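Local atomic coordinates of GNAT family acetyltransferase (PDB entry 6C30), a protein that probably transfers an acetyl group from acetyl-coenzyme A to an amino group, as a RimJ-type N-acetyltransferase of the GNAT family. Residues A[98-104]-A[116-122]; A[131-135]-A[165-169]. One frame throughout, in Å; residues are numbered along the deposited sequence.

Contact 1. Residues A[98-104]-A[116-122]; sequences FVGQLTI and WIGYWVA
Q101 and W120 face each other as a hydrogen-bonded pair of an antiparallel hairpin of the central GNAT sheet, and their side chains bond as well. Along the Q101 side chain, CB lies 3.5 Å from NE1 of W120, and CG and CD stay near the same nitrogen. At the end of the chain OE1 accepts the indole N-H, 2.9 Å from NE1 of W120 with an N-H...O angle of 163°. The oxygen sits in the indole plane, but the nitrogen lies above the amide's carbonyl plane, not on a lone pair. The two flat groups are turned 80° apart. CG of W120 stands between its backbone N and carbonyl carbon (chi1 70°), and this swings the indole back over the partner strand. CA of G100 then lies over one face of the six-membered ring, 3.8 Å from its centroid, as a CH-pi contact. CE2 of F98 meets CZ2 of W120 at 3.8 Å. V99 and G100 both face I92 on the neighbouring strand 88-94, forming a classic beta bulge. On the sheet face away from Q101 and W120, CD1 of I104 packs 3.5 Å from CD1 of I117, and L102 adds its CD2. The indole of W120 is thus used twice: its N-H fixes its rotation against Q101, while its pi system meets the glycine CH and also takes a cation-pi contact from R44.

Contact 2. Residues A[131-135]-A[165-169]; sequences ATAAL and VLAHV
V165 points CG1 into the cleft between the two helices, where L135 meets it from the other side. CD1 of L135 lies 3.5 Å from CG1 of V165, and the two side chains cross at about a right angle. The same CD1 also touches CD2 of L166, at 3.9 Å. CG1 of V165 stands anti to its backbone N (chi1 164°), which turns this methyl to the partner helix. There it also meets CB of A131 at 4.0 Å. Further along, CG1 of V169 packs 3.8 Å from CB of T132 and close to the T132 carbonyl oxygen. No hydrogen bond joins the two segments; methyl groups carry the contact. Helix 130-143 is the crossover helix of a beta-alpha-beta unit of the GNAT fold, between parallel strands 114-121 and 150-155. The short axes of the two helices come within 9.4 Å and cross at -54°. L135, L166 and V169 are buried here, and L166 also reaches strand 150-155. The H168 side is looser. Its exposed ring meets only CG2 of T132 across the contact, CD2 of H168 lying 3.9 Å from it, while that methyl also packs on CG1 of V165. OG1 of T132 plays no part across the cleft, for it is hydrogen-bonded to the carbonyl oxygen of G129, just before helix 130-143. Helix 204-217 touches this region through L208 on T132 and A205 on V169.

In the fold
From the N terminus, the chain reaches strand 97-105, turns, and returns as strand 114-121. Contact 1 closes this hairpin of the central sheet. The chain then enters helix 130-143, the first half of contact 2. It passes through strand 150-155, which lies parallel to 114-121, and reaches helix 160-169, where contact 2 closes a longer excursion. The two contacts follow in series; they neither nest nor cross. Their centres are about 11 Å apart, and they touch directly. L102 meets the A134 carbonyl oxygen, and I117 meets L135. Y119 lies against A131 and V165, and its hydroxyl is hydrogen-bonded to OG of S162. Contact 1 pairs two neighbouring strands of the sheet; contact 2 joins two helices lying against it.

Contact 1. Residues A[98-104]-A[116-122]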
ATOM      1  N   PHE A  98      -3.458  -8.724   0.443  1.00 12.53           N
ATOM      2  CA  PHE A  98      -4.544  -9.110  -0.461  1.00 12.61           C
ATOM      3  C   PHE A  98      -5.656  -9.796   0.326  1.00 12.05           C
ATOM      4  O   PHE A  98      -5.408 -10.848   0.924  1.00 12.68           O
ATOM      5  CB  PHE A  98      -3.977 -10.055  -1.528  1.00 12.15           C
ATOM      6  CG  PHE A  98      -4.965 -10.509  -2.601  1.00 10.74           C
ATOM      7  CD1 PHE A  98      -4.752 -10.168  -3.924  1.00 12.91           C
ATOM      8  CD2 PHE A  98      -6.046 -11.334  -2.303  1.00 11.89           C
ATOM      9  CE1 PHE A  98      -5.625 -10.595  -4.932  1.00 12.73           C
ATOM     10  CE2 PHE A  98      -6.911 -11.769  -3.308  1.00 12.82           C
ATOM     11  CZ  PHE A  98      -6.700 -11.388  -4.620  1.00 11.60           C
ATOM     12  N   VAL A  99      -6.863  -9.232   0.318  1.00 11.54           N
ATOM     13  CA  VAL A  99      -7.994  -9.902   0.969  1.00 12.80           C
ATOM     14  C   VAL A  99      -9.220  -9.966   0.063  1.00 12.26           C
ATOM     15  O   VAL A  99     -10.292 -10.381   0.502  1.00 13.30           O
ATOM     16  CB  VAL A  99      -8.401  -9.225   2.313  1.00 13.09           C
ATOM     17  CG1 VAL A  99      -7.272  -9.341   3.359  1.00 14.85           C
ATOM     18  CG2 VAL A  99      -8.839  -7.785   2.097  1.00 14.28           C
ATOM     19  N   GLY A 100      -9.066  -9.576  -1.200  1.00 11.76           N
ATOM     20  CA  GLY A 100     -10.162  -9.683  -2.148  1.00 11.67           C
ATOM     21  C   GLY A 100      -9.919  -8.774  -3.327  1.00 10.23           C
ATOM     22  O   GLY A 100      -8.812  -8.248  -3.499  1.00 11.27           O
ATOM     23  N   GLN A 101     -10.964  -8.571  -4.124  1.00 11.06           N
ATOM     24  CA  GLN A 101     -10.881  -7.734  -5.317  1.00 10.95           C
ATOM     25  C   GLN A 101     -12.053  -6.790  -5.405  1.00 11.44           C
ATOM     26  O   GLN A 101     -13.143  -7.083  -4.903  1.00 12.05           O
ATOM     27  CB  GLN A 101     -10.828  -8.588  -6.585  1.00 11.76           C
ATOM     28  CG  GLN A 101      -9.484  -9.256  -6.826  1.00 12.30           C
ATOM     29  CD  GLN A 101      -9.552 -10.267  -7.948  1.00 11.74           C
ATOM     30  OE1 GLN A 101      -9.786 -11.457  -7.721  1.00 14.07           O
ATOM     31  NE2 GLN A 101      -9.401  -9.786  -9.189  1.00 13.42           N
ATOM     32  N   LEU A 102     -11.803  -5.659  -6.060  1.00 10.96           N
ATOM     33  CA  LEU A 102     -12.797  -4.649  -6.378  1.00 11.61           C
ATOM     34  C   LEU A 102     -12.585  -4.337  -7.857  1.00 11.33           C
ATOM     35  O   LEU A 102     -11.550  -3.783  -8.232  1.00 11.73           O
ATOM     36  CB  LEU A 102     -12.611  -3.406  -5.493  1.00 12.34           C
ATOM     37  CG  LEU A 102     -13.620  -2.250  -5.495  1.00 14.23           C
ATOM     38  CD1 LEU A 102     -13.605  -1.479  -6.819  1.00 13.16           C
ATOM     39  CD2 LEU A 102     -15.017  -2.746  -5.147  1.00 16.16           C
ATOM     40  N   THR A 103     -13.546  -4.716  -8.689  1.00 12.27           N
ATOM     41  CA  THR A 103     -13.384  -4.593 -10.130  1.00 11.19           C
ATOM     42  C   THR A 103     -14.435  -3.665 -10.730  1.00 12.29           C
ATOM     43  O   THR A 103     -15.635  -3.844 -10.501  1.00 12.71           O
ATOM     44  CB  THR A 103     -13.482  -5.969 -10.806  1.00 13.65           C
ATOM     45  OG1 THR A 103     -12.550  -6.863 -10.190  1.00 13.42           O
ATOM     46  CG2 THR A 103     -13.172  -5.874 -12.299  1.00 13.86           C
ATOM     47  N   ILE A 104     -13.973  -2.673 -11.488  1.00 12.33           N
ATOM     48  CA  ILE A 104     -14.853  -1.842 -12.307  1.00 12.81           C
ATOM     49  C   ILE A 104     -14.810  -2.375 -13.736  1.00 12.85           C
ATOM     50  O   ILE A 104     -13.723  -2.594 -14.270  1.00 14.18           O
ATOM     51  CB  ILE A 104     -14.415  -0.368 -12.311  1.00 13.07           C
ATOM     52  CG1 ILE A 104     -14.076   0.124 -10.904  1.00 19.52           C
ATOM     53  CG2 ILE A 104     -15.463   0.503 -12.970  1.00 13.79           C
ATOM     54  CD1 ILE A 104     -15.212   0.070  -9.984  1.00 18.91           C
ATOM     55  N   TRP A 116     -20.020  -1.116 -14.432  1.00 11.97           N
ATOM     56  CA  TRP A 116     -20.442  -1.922 -13.296  1.00 12.88           C
ATOM     57  C   TRP A 116     -19.302  -2.047 -12.308  1.00 12.43           C
ATOM     58  O   TRP A 116     -18.139  -1.787 -12.634  1.00 12.34           O
ATOM     59  CB  TRP A 116     -20.957  -3.318 -13.699  1.00 11.90           C
ATOM     60  CG  TRP A 116     -20.090  -4.221 -14.554  1.00 13.09           C
ATOM     61  CD1 TRP A 116     -20.312  -4.546 -15.861  1.00 14.64           C
ATOM     62  CD2 TRP A 116     -18.934  -4.979 -14.145  1.00 12.80           C
ATOM     63  NE1 TRP A 116     -19.351  -5.429 -16.302  1.00 16.05           N
ATOM     64  CE2 TRP A 116     -18.493  -5.707 -15.275  1.00 14.86           C
ATOM     65  CE3 TRP A 116     -18.217  -5.094 -12.946  1.00 14.08           C
ATOM     66  CZ2 TRP A 116     -17.376  -6.544 -15.241  1.00 17.89           C
ATOM     67  CZ3 TRP A 116     -17.096  -5.931 -12.915  1.00 16.04           C
ATOM     68  CH2 TRP A 116     -16.696  -6.645 -14.057  1.00 15.39           C
ATOM     69  N   ILE A 117     -19.668  -2.404 -11.083  1.00 11.84           N
ATOM     70  CA  ILE A 117     -18.700  -2.673 -10.021  1.00 11.71           C
ATOM     71  C   ILE A 117     -19.008  -4.046  -9.430  1.00 13.00           C
ATOM     72  O   ILE A 117     -20.169  -4.432  -9.292  1.00 12.34           O
ATOM     73  CB  ILE A 117     -18.738  -1.574  -8.930  1.00 11.61           C
ATOM     74  CG1 ILE A 117     -17.541  -1.692  -7.987  1.00 11.75           C
ATOM     75  CG2 ILE A 117     -20.053  -1.598  -8.145  1.00 13.60           C
ATOM     76  CD1 ILE A 117     -17.329  -0.420  -7.205  1.00 15.77           C
ATOM     77  N   GLY A 118     -17.957  -4.797  -9.126  1.00 13.02           N
ATOM     78  CA  GLY A 118     -18.106  -6.077  -8.470  1.00 13.68           C
ATOM     79  C   GLY A 118     -17.011  -6.227  -7.438  1.00 11.95           C
ATOM     80  O   GLY A 118     -16.014  -5.502  -7.472  1.00 12.42           O
ATOM     81  N   TYR A 119     -17.200  -7.147  -6.502  1.00 11.74           N
ATOM     82  CA  TYR A 119     -16.247  -7.298  -5.409  1.00 12.31           C
ATOM     83  C   TYR A 119     -16.347  -8.693  -4.821  1.00 11.62           C
ATOM     84  O   TYR A 119     -17.368  -9.381  -4.955  1.00 12.20           O
ATOM     85  CB  TYR A 119     -16.514  -6.249  -4.306  1.00 11.91           C
ATOM     86  CG  TYR A 119     -17.784  -6.564  -3.541  1.00 12.65           C
ATOM     87  CD1 TYR A 119     -17.751  -7.279  -2.347  1.00 14.59           C
ATOM     88  CD2 TYR A 119     -19.023  -6.195  -4.047  1.00 14.94           C
ATOM     89  CE1 TYR A 119     -18.920  -7.605  -1.674  1.00 15.02           C
ATOM     90  CE2 TYR A 119     -20.195  -6.516  -3.387  1.00 15.06           C
ATOM     91  CZ  TYR A 119     -20.132  -7.222  -2.206  1.00 14.40           C
ATOM     92  OH  TYR A 119     -21.303  -7.537  -1.563  1.00 16.39           O
ATOM     93  N   TRP A 120     -15.288  -9.095  -4.134  1.00 11.00           N
ATOM     94  CA  TRP A 120     -15.358 -10.228  -3.223  1.00 11.77           C
ATOM     95  C   TRP A 120     -14.303 -10.028  -2.147  1.00 13.36           C
ATOM     96  O   TRP A 120     -13.276  -9.376  -2.372  1.00 12.21           O
ATOM     97  CB  TRP A 120     -15.175 -11.562  -3.959  1.00 12.93           C
ATOM     98  CG  TRP A 120     -13.788 -11.796  -4.467  1.00 12.16           C
ATOM     99  CD1 TRP A 120     -13.277 -11.424  -5.683  1.00 13.57           C
ATOM    100  CD2 TRP A 120     -12.724 -12.453  -3.768  1.00 11.63           C
ATOM    101  NE1 TRP A 120     -11.963 -11.813  -5.774  1.00 13.01           N
ATOM    102  CE2 TRP A 120     -11.598 -12.446  -4.617  1.00 12.25           C
ATOM    103  CE3 TRP A 120     -12.619 -13.058  -2.515  1.00 12.57           C
ATOM    104  CZ2 TRP A 120     -10.376 -13.009  -4.247  1.00 11.90           C
ATOM    105  CZ3 TRP A 120     -11.411 -13.620  -2.149  1.00 14.58           C
ATOM    106  CH2 TRP A 120     -10.303 -13.589  -3.015  1.00 13.19           C
ATOM    107  N   VAL A 121     -14.588 -10.563  -0.965  1.00 12.05           N
ATOM    108  CA  VAL A 121     -13.698 -10.479   0.188  1.00 11.97           C
ATOM    109  C   VAL A 121     -13.538 -11.872   0.791  1.00 13.24           C
ATOM    110  O   VAL A 121     -14.504 -12.629   0.864  1.00 13.65           O
ATOM    111  CB  VAL A 121     -14.253  -9.491   1.255  1.00 12.93           C
ATOM    112  CG1 VAL A 121     -13.413  -9.524   2.531  1.00 16.58           C
ATOM    113  CG2 VAL A 121     -14.310  -8.085   0.706  1.00 14.34           C
ATOM    114  N   ALA A 122     -12.320 -12.191   1.216  1.00 12.71           N
ATOM    115  CA  ALA A 122     -12.022 -13.448   1.899  1.00 12.55           C
ATOM    116  C   ALA A 122     -13.036 -13.737   3.005  1.00 13.65           C
ATOM    117  O   ALA A 122     -13.368 -12.854   3.805  1.00 14.79           O
ATOM    118  CB  ALA A 122     -10.615 -13.408   2.471  1.00 15.07           C
TER

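Contact 2. Residues A[131-135]-A[165-169]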
ATOM      1  N   ALA A 131     -15.848  -4.810   2.618  1.00 13.65           N
ATOM      2  CA  ALA A 131     -16.531  -4.676   1.331  1.00 14.06           C
ATOM      3  C   ALA A 131     -17.195  -3.314   1.169  1.00 14.47           C
ATOM      4  O   ALA A 131     -17.120  -2.716   0.110  1.00 14.43           O
ATOM      5  CB  ALA A 131     -17.547  -5.777   1.150  1.00 14.03           C
ATOM      6  N   THR A 132     -17.834  -2.810   2.226  1.00 14.57           N
ATOM      7  CA  THR A 132     -18.455  -1.491   2.114  1.00 15.30           C
ATOM      8  C   THR A 132     -17.394  -0.412   1.892  1.00 13.63           C
ATOM      9  O   THR A 132     -17.596   0.486   1.083  1.00 14.08           O
ATOM     10  CB  THR A 132     -19.307  -1.145   3.345  1.00 15.50           C
ATOM     11  OG1 THR A 132     -18.515  -1.290   4.530  1.00 17.27           O
ATOM     12  CG2 THR A 132     -20.525  -2.057   3.425  1.00 16.64           C
ATOM     13  N   ALA A 133     -16.252  -0.530   2.563  1.00 14.38           N
ATOM     14  CA  ALA A 133     -15.168   0.419   2.341  1.00 13.86           C
ATOM     15  C   ALA A 133     -14.619   0.346   0.920  1.00 13.39           C
ATOM     16  O   ALA A 133     -14.340   1.374   0.302  1.00 14.86           O
ATOM     17  CB  ALA A 133     -14.041   0.193   3.345  1.00 15.17           C
ATOM     18  N   ALA A 134     -14.466  -0.873   0.412  1.00 13.71           N
ATOM     19  CA  ALA A 134     -13.960  -1.061  -0.943  1.00 14.88           C
ATOM     20  C   ALA A 134     -14.907  -0.461  -1.980  1.00 13.65           C
ATOM     21  O   ALA A 134     -14.475   0.234  -2.905  1.00 14.12           O
ATOM     22  CB  ALA A 134     -13.728  -2.540  -1.225  1.00 15.53           C
ATOM     23  N   LEU A 135     -16.198  -0.726  -1.827  1.00 13.38           N
ATOM     24  CA  LEU A 135     -17.183  -0.142  -2.724  1.00 13.70           C
ATOM     25  C   LEU A 135     -17.203   1.384  -2.640  1.00 13.48           C
ATOM     26  O   LEU A 135     -17.297   2.073  -3.659  1.00 14.02           O
ATOM     27  CB  LEU A 135     -18.572  -0.699  -2.415  1.00 15.19           C
ATOM     28  CG  LEU A 135     -18.777  -2.157  -2.818  1.00 13.14           C
ATOM     29  CD1 LEU A 135     -20.025  -2.685  -2.156  1.00 17.71           C
ATOM     30  CD2 LEU A 135     -18.902  -2.295  -4.327  1.00 15.36           C
ATOM     31  N   VAL A 165     -24.791  -5.211   1.787  1.00 14.78           N
ATOM     32  CA  VAL A 165     -23.568  -4.434   1.581  1.00 14.98           C
ATOM     33  C   VAL A 165     -23.810  -3.311   0.565  1.00 14.30           C
ATOM     34  O   VAL A 165     -23.471  -2.153   0.808  1.00 14.99           O
ATOM     35  CB  VAL A 165     -22.408  -5.353   1.111  1.00 15.40           C
ATOM     36  CG1 VAL A 165     -21.269  -4.549   0.534  1.00 16.43           C
ATOM     37  CG2 VAL A 165     -21.910  -6.216   2.269  1.00 17.97           C
ATOM     38  N   LEU A 166     -24.422  -3.658  -0.564  1.00 14.39           N
ATOM     39  CA  LEU A 166     -24.683  -2.687  -1.619  1.00 14.05           C
ATOM     40  C   LEU A 166     -25.670  -1.609  -1.169  1.00 15.08           C
ATOM     41  O   LEU A 166     -25.462  -0.421  -1.440  1.00 15.20           O
ATOM     42  CB  LEU A 166     -25.202  -3.407  -2.874  1.00 15.03           C
ATOM     43  CG  LEU A 166     -24.161  -4.283  -3.581  1.00 14.70           C
ATOM     44  CD1 LEU A 166     -24.835  -5.300  -4.490  1.00 14.82           C
ATOM     45  CD2 LEU A 166     -23.179  -3.422  -4.371  1.00 15.88           C
ATOM     46  N   ALA A 167     -26.733  -2.018  -0.480  1.00 15.03           N
ATOM     47  CA  ALA A 167     -27.717  -1.051   0.007  1.00 17.60           C
ATOM     48  C   ALA A 167     -27.073  -0.115   1.024  1.00 16.26           C
ATOM     49  O   ALA A 167     -27.371   1.084   1.054  1.00 18.61           O
ATOM     50  CB  ALA A 167     -28.908  -1.764   0.614  1.00 17.31           C
ATOM     51  N   HIS A 168     -26.178  -0.655   1.843  1.00 16.24           N
ATOM     52  CA  HIS A 168     -25.570   0.132   2.906  1.00 18.66           C
ATOM     53  C   HIS A 168     -24.853   1.368   2.374  1.00 18.35           C
ATOM     54  O   HIS A 168     -24.986   2.455   2.938  1.00 20.49           O
ATOM     55  CB  HIS A 168     -24.595  -0.718   3.718  1.00 18.91           C
ATOM     56  CG  HIS A 168     -23.946   0.031   4.838  1.00 22.30           C
ATOM     57  ND1 HIS A 168     -24.503   0.113   6.097  1.00 28.65           N
ATOM     58  CD2 HIS A 168     -22.803   0.754   4.881  1.00 20.43           C
ATOM     59  CE1 HIS A 168     -23.722   0.846   6.872  1.00 27.08           C
ATOM     60  NE2 HIS A 168     -22.685   1.248   6.159  1.00 26.22           N
ATOM     61  N   VAL A 169     -24.111   1.226   1.278  1.00 16.15           N
ATOM     62  CA  VAL A 169     -23.337   2.361   0.784  1.00 16.37           C
ATOM     63  C   VAL A 169     -24.123   3.312  -0.117  1.00 14.91           C
ATOM     64  O   VAL A 169     -23.620   4.379  -0.455  1.00 16.52           O
ATOM     65  CB  VAL A 169     -22.054   1.904   0.037  1.00 18.46           C
ATOM     66  CG1 VAL A 169     -21.177   1.093   0.965  1.00 19.64           C
ATOM     67  CG2 VAL A 169     -22.383   1.109  -1.220  1.00 15.88           C
TER